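Local atomic coordinates of titin (Homo sapiens, PDB entry 5JDJ), a protein that serves as a giant structural protein of muscle, here represented by I10, an immunoglobulin-like domain of its elastic I-band region. Residues 4-9 and 29-34; 10-15 and 84-89. One frame throughout, in Å; residues are numbered along the deposited sequence.

Interaction 1. Residues 4-9 and 29-34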
loop_
_atom_site.group_PDB
_atom_site.type_symbol
_atom_site.label_atom_id
_atom_site.label_comp_id
_atom_site.label_asym_id
_atom_site.label_seq_id
_atom_site.Cartn_x
_atom_site.Cartn_y
_atom_site.Cartn_z
ATOM N N GLU A 4 15.694 -14.469 11.316
ATOM C CA GLU A 4 15.799 -15.250 10.085
ATOM C C GLU A 4 14.412 -15.624 9.545
ATOM O O GLU A 4 14.271 -16.116 8.412
ATOM C CB GLU A 4 16.638 -16.517 10.303
ATOM C CG GLU A 4 16.956 -17.244 8.997
ATOM C CD GLU A 4 18.238 -18.046 9.044
ATOM O OE1 GLU A 4 18.589 -18.546 10.134
ATOM O OE2 GLU A 4 18.886 -18.173 7.980
ATOM N N THR A 5 13.395 -15.366 10.356
ATOM C CA THR A 5 12.023 -15.755 10.041
ATOM C C THR A 5 11.098 -14.545 10.061
ATOM O O THR A 5 11.128 -13.746 11.000
ATOM C CB THR A 5 11.507 -16.813 11.047
ATOM O OG1 THR A 5 12.389 -17.943 11.034
ATOM C CG2 THR A 5 10.106 -17.263 10.702
ATOM N N LEU A 6 10.293 -14.395 9.018
ATOM C CA LEU A 6 9.331 -13.305 8.968
ATOM C C LEU A 6 8.226 -13.519 10.014
ATOM O O LEU A 6 7.693 -14.618 10.146
ATOM C CB LEU A 6 8.747 -13.213 7.559
ATOM C CG LEU A 6 7.621 -12.230 7.302
ATOM C CD1 LEU A 6 8.089 -10.805 7.588
ATOM C CD2 LEU A 6 7.129 -12.367 5.859
ATOM N N HIS A 7 7.867 -12.473 10.751
ATOM C CA HIS A 7 6.803 -12.629 11.739
ATOM C C HIS A 7 6.161 -11.298 12.097
ATOM O O HIS A 7 6.721 -10.228 11.839
ATOM C CB HIS A 7 7.332 -13.321 13.008
ATOM C CG HIS A 7 8.442 -12.584 13.688
ATOM N ND1 HIS A 7 9.751 -12.653 13.263
ATOM C CD2 HIS A 7 8.441 -11.764 14.765
ATOM C CE1 HIS A 7 10.508 -11.904 14.045
ATOM N NE2 HIS A 7 9.736 -11.349 14.963
ATOM N N ILE A 8 4.967 -11.379 12.674
ATOM C CA ILE A 8 4.258 -10.187 13.094
ATOM C C ILE A 8 4.890 -9.682 14.390
ATOM O O ILE A 8 5.146 -10.462 15.323
ATOM C CB ILE A 8 2.749 -10.459 13.259
ATOM C CG1 ILE A 8 2.131 -10.740 11.879
ATOM C CG2 ILE A 8 2.046 -9.273 13.923
ATOM C CD1 ILE A 8 0.697 -11.279 11.916
ATOM N N THR A 9 5.166 -8.382 14.440
ATOM C CA THR A 9 5.808 -7.795 15.617
ATOM C C THR A 9 4.895 -6.867 16.429
ATOM O O THR A 9 5.226 -6.497 17.555
ATOM C CB THR A 9 7.063 -7.013 15.229
ATOM O OG1 THR A 9 6.734 -6.014 14.249
ATOM C CG2 THR A 9 8.124 -7.967 14.668
ATOM N N VAL A 29 5.397 -5.679 11.050
ATOM C CA VAL A 29 6.081 -6.940 10.813
ATOM C C VAL A 29 7.560 -6.752 11.058
ATOM O O VAL A 29 8.052 -5.638 11.236
ATOM C CB VAL A 29 5.872 -7.478 9.383
ATOM C CG1 VAL A 29 4.406 -7.861 9.154
ATOM C CG2 VAL A 29 6.369 -6.455 8.364
ATOM N N SER A 30 8.276 -7.861 11.013
ATOM C CA SER A 30 9.659 -7.892 11.446
ATOM C C SER A 30 10.626 -7.344 10.406
ATOM O O SER A 30 11.730 -6.930 10.745
ATOM C CB SER A 30 10.039 -9.329 11.768
ATOM O OG SER A 30 9.712 -10.164 10.666
ATOM N N HIS A 31 10.220 -7.376 9.139
ATOM C CA HIS A 31 11.121 -7.019 8.053
ATOM C C HIS A 31 10.539 -6.000 7.101
ATOM O O HIS A 31 9.333 -5.866 6.988
ATOM C CB HIS A 31 11.497 -8.271 7.268
ATOM C CG HIS A 31 12.273 -9.256 8.071
ATOM N ND1 HIS A 31 11.689 -10.083 9.005
ATOM C CD2 HIS A 31 13.602 -9.507 8.121
ATOM C CE1 HIS A 31 12.624 -10.826 9.574
ATOM N NE2 HIS A 31 13.795 -10.492 9.060
ATOM N N PHE A 32 11.422 -5.295 6.404
ATOM C CA PHE A 32 11.016 -4.472 5.285
ATOM C C PHE A 32 10.681 -5.353 4.078
ATOM O O PHE A 32 11.147 -6.479 3.976
ATOM C CB PHE A 32 12.139 -3.503 4.892
ATOM C CG PHE A 32 12.488 -2.498 5.948
ATOM C CD1 PHE A 32 11.566 -1.563 6.355
ATOM C CD2 PHE A 32 13.750 -2.469 6.499
ATOM C CE1 PHE A 32 11.891 -0.608 7.312
ATOM C CE2 PHE A 32 14.086 -1.524 7.457
ATOM C CZ PHE A 32 13.146 -0.587 7.859
ATOM N N ASN A 33 9.894 -4.789 3.162
ATOM C CA ASN A 33 9.606 -5.373 1.859
ATOM C C ASN A 33 8.729 -6.627 1.932
ATOM O O ASN A 33 8.861 -7.544 1.140
ATOM C CB ASN A 33 10.914 -5.674 1.114
ATOM C CG ASN A 33 10.701 -5.818 -0.375
ATOM O OD1 ASN A 33 9.848 -5.144 -0.951
ATOM N ND2 ASN A 33 11.450 -6.717 -1.000
ATOM N N VAL A 34 7.814 -6.627 2.893
ATOM C CA VAL A 34 6.850 -7.698 3.068
ATOM C C VAL A 34 5.573 -7.372 2.328
ATOM O O VAL A 34 5.072 -6.264 2.421
ATOM C CB VAL A 34 6.543 -7.902 4.554
ATOM C CG1 VAL A 34 5.481 -8.984 4.752
ATOM C CG2 VAL A 34 7.835 -8.208 5.307
#
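The Ser-30 side chain meets His-7 through both its hydroxyl and its CB. With chi1 at 52°, OG sits between the backbone N and the carbonyl carbon and turns to the backbone of the chain just before strand 8-10, where His-7 N donates to it over 3.0 Å in a nearly straight bond (161°). The same OG lies 2.6 Å from His-31 ND1, a hydrogen bond in which either group could be the donor. Ser-30 CB rests over one face of the His-7 imidazole, 3.7 Å from its centroid, as a CH-pi contact. That ring is steadied by ND1, which donates in the ring plane to Thr-5 O at 2.9 Å. Separately, a weak backbone bond runs from Ser-30 N to His-7 O. Leu-6 does the apolar work: CG is anti to the backbone N (chi1 174°), and CD1 meets Val-34 CG2 tip to tip at 3.5 Å, tight for two methyls, while it also touches Ser-30 OG. Val-29, paired antiparallel with Ile-8, approaches CD1 more loosely through CB and turns its side chain inward onto Phe-77 and Cys-79. The buried serine hydroxyl is thus gripped by the His-7 amide and His-31 ND1, which fixes its rotation. The His-31 ring is held at both nitrogens, by OG and, through NE2, by Met-3 O, which is compatible with either charge state.

Interaction 2. Residues 10-15 and 84-89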
loop_
_atom_site.group_PDB
_atom_site.type_symbol
_atom_site.label_atom_id
_atom_site.label_comp_id
_atom_site.label_asym_id
_atom_site.label_seq_id
_atom_site.Cartn_x
_atom_site.Cartn_y
_atom_site.Cartn_z
ATOM N N LYS A 10 3.749 -6.496 15.871
ATOM C CA LYS A 10 2.813 -5.635 16.599
ATOM C C LYS A 10 1.411 -5.876 16.059
ATOM O O LYS A 10 1.190 -5.824 14.860
ATOM C CB LYS A 10 3.205 -4.153 16.470
ATOM C CG LYS A 10 2.400 -3.211 17.378
ATOM C CD LYS A 10 2.934 -1.764 17.313
ATOM C CE LYS A 10 2.244 -0.851 18.333
ATOM N NZ LYS A 10 0.754 -0.821 18.158
ATOM N N THR A 11 0.461 -6.174 16.938
ATOM C CA THR A 11 -0.870 -6.543 16.486
ATOM C C THR A 11 -1.680 -5.304 16.094
ATOM O O THR A 11 -1.270 -4.168 16.353
ATOM C CB THR A 11 -1.622 -7.335 17.579
ATOM O OG1 THR A 11 -2.805 -7.919 17.042
ATOM C CG2 THR A 11 -1.969 -6.417 18.735
ATOM N N MET A 12 -2.811 -5.537 15.442
ATOM C CA MET A 12 -3.807 -4.495 15.238
ATOM C C MET A 12 -4.883 -4.602 16.308
ATOM O O MET A 12 -4.921 -5.574 17.066
ATOM C CB MET A 12 -4.430 -4.591 13.841
ATOM C CG MET A 12 -5.213 -5.852 13.596
ATOM S SD MET A 12 -5.149 -6.299 11.847
ATOM C CE MET A 12 -6.282 -7.663 11.768
ATOM N N LYS A 13 -5.749 -3.599 16.365
ATOM C CA LYS A 13 -6.748 -3.490 17.428
ATOM C C LYS A 13 -8.176 -3.680 16.948
ATOM O O LYS A 13 -8.514 -3.302 15.829
ATOM C CB LYS A 13 -6.658 -2.122 18.096
ATOM C CG LYS A 13 -5.309 -1.780 18.675
ATOM C CD LYS A 13 -5.373 -0.424 19.334
ATOM C CE LYS A 13 -4.058 -0.095 19.981
ATOM N NZ LYS A 13 -4.131 1.117 20.840
ATOM N N ASN A 14 -9.011 -4.244 17.817
ATOM C CA ASN A 14 -10.454 -4.208 17.624
ATOM C C ASN A 14 -10.905 -2.765 17.514
ATOM O O ASN A 14 -10.348 -1.881 18.174
ATOM C CB ASN A 14 -11.178 -4.902 18.782
ATOM C CG ASN A 14 -10.811 -6.380 18.909
ATOM O OD1 ASN A 14 -10.739 -7.109 17.912
ATOM N ND2 ASN A 14 -10.589 -6.831 20.143
ATOM N N ILE A 15 -11.907 -2.506 16.685
ATOM C CA ILE A 15 -12.343 -1.128 16.489
ATOM C C ILE A 15 -13.844 -1.011 16.193
ATOM O O ILE A 15 -14.426 -1.866 15.520
ATOM C CB ILE A 15 -11.539 -0.469 15.354
ATOM C CG1 ILE A 15 -11.912 1.012 15.215
ATOM C CG2 ILE A 15 -11.727 -1.238 14.048
ATOM C CD1 ILE A 15 -11.266 1.696 14.055
ATOM N N VAL A 84 -2.856 -12.301 12.382
ATOM C CA VAL A 84 -3.392 -11.505 13.463
ATOM C C VAL A 84 -4.799 -11.083 13.068
ATOM O O VAL A 84 -5.021 -10.637 11.940
ATOM C CB VAL A 84 -2.470 -10.291 13.761
ATOM C CG1 VAL A 84 -3.220 -8.981 13.693
ATOM C CG2 VAL A 84 -1.827 -10.453 15.105
ATOM N N SER A 85 -5.757 -11.256 13.976
ATOM C CA SER A 85 -7.143 -10.900 13.675
ATOM C C SER A 85 -7.712 -9.913 14.679
ATOM O O SER A 85 -7.341 -9.912 15.851
ATOM C CB SER A 85 -8.024 -12.144 13.630
ATOM O OG SER A 85 -7.554 -13.043 12.645
ATOM N N ALA A 86 -8.607 -9.062 14.194
ATOM C CA ALA A 86 -9.271 -8.081 15.036
ATOM C C ALA A 86 -10.603 -7.805 14.389
ATOM O O ALA A 86 -10.805 -8.135 13.220
ATOM C CB ALA A 86 -8.447 -6.815 15.176
ATOM N N THR A 87 -11.513 -7.217 15.149
ATOM C CA THR A 87 -12.891 -7.112 14.710
ATOM C C THR A 87 -13.247 -5.674 14.423
ATOM O O THR A 87 -12.871 -4.774 15.171
ATOM C CB THR A 87 -13.850 -7.686 15.771
ATOM O OG1 THR A 87 -13.740 -9.114 15.772
ATOM C CG2 THR A 87 -15.280 -7.315 15.466
ATOM N N LEU A 88 -13.954 -5.460 13.318
ATOM C CA LEU A 88 -14.573 -4.173 13.057
ATOM C C LEU A 88 -16.057 -4.282 13.347
ATOM O O LEU A 88 -16.737 -5.141 12.803
ATOM C CB LEU A 88 -14.360 -3.718 11.611
ATOM C CG LEU A 88 -15.268 -2.556 11.166
ATOM C CD1 LEU A 88 -15.022 -1.278 11.958
ATOM C CD2 LEU A 88 -15.150 -2.294 9.671
ATOM N N THR A 89 -16.542 -3.410 14.220
ATOM C CA THR A 89 -17.959 -3.342 14.529
ATOM C C THR A 89 -18.483 -2.005 14.037
ATOM O O THR A 89 -18.141 -0.962 14.594
ATOM C CB THR A 89 -18.225 -3.482 16.039
ATOM O OG1 THR A 89 -17.824 -4.786 16.476
ATOM C CG2 THR A 89 -19.707 -3.292 16.338
HETATM O O HOH W 1 -11.006 -9.585 17.873
#
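Met-12 lies against Val-84 and Ala-86 along most of its length. From CB, a chi1 of 64° tucks CG between the two backbone branches and lays it on Val-84 CG1 and Ala-86 CB, each at 3.7 Å. SD continues past Val-84 CG1, the two side chains running in opposite directions, and the extended chain brings CE to Val-84 O (3.2 Å) and beside Ala-86 N. Phe-25 of strand 23-29 packs on both Met-12 and Ala-86. The Thr-11 side chain crosses that of Val-84 at about a right angle, with OG1 3.3 Å from Val-84 CG2. Asn-14 then takes the place of a backbone acceptor: Thr-87 N donates to Asn-14 OD1 over 2.9 Å, in the carbonyl plane and on a lone pair, and a water also donates to OD1. Regular pairing begins at Ile-15, whose N binds Thr-87 O and whose O accepts from Thr-89 N, both at 2.9 Å and 168°. The Ile-15 and Leu-88 side chains run alongside each other on the same face, touching at CG2 and CD1 (3.9 Å). Such a parallel start beside the last strand, following a break in the first, is characteristic of the A' strand pairing with strand G in I-set immunoglobulin domains.

Residues 4-9, 10-15, 29-34 and 84-89 come in that order, so the two contacts interleave along the chain. Their centres are 19 Å apart, interaction 1 towards one end of the domain and interaction 2 nearer its middle. The N-terminal run joins them: strand 8-10 borders 23-29 in the four-stranded sheet, and after the break strand 15-17 borders 82-90 in the other sheet. The contacts touch where Ile-8 CD1 packs on Val-84 N at 3.7 Å. One continuous edge segment therefore changes sheets and closes the sandwich along one side. In a domain strung in a chain that bears tension, such N-terminal pairing probably contributes to mechanical stability.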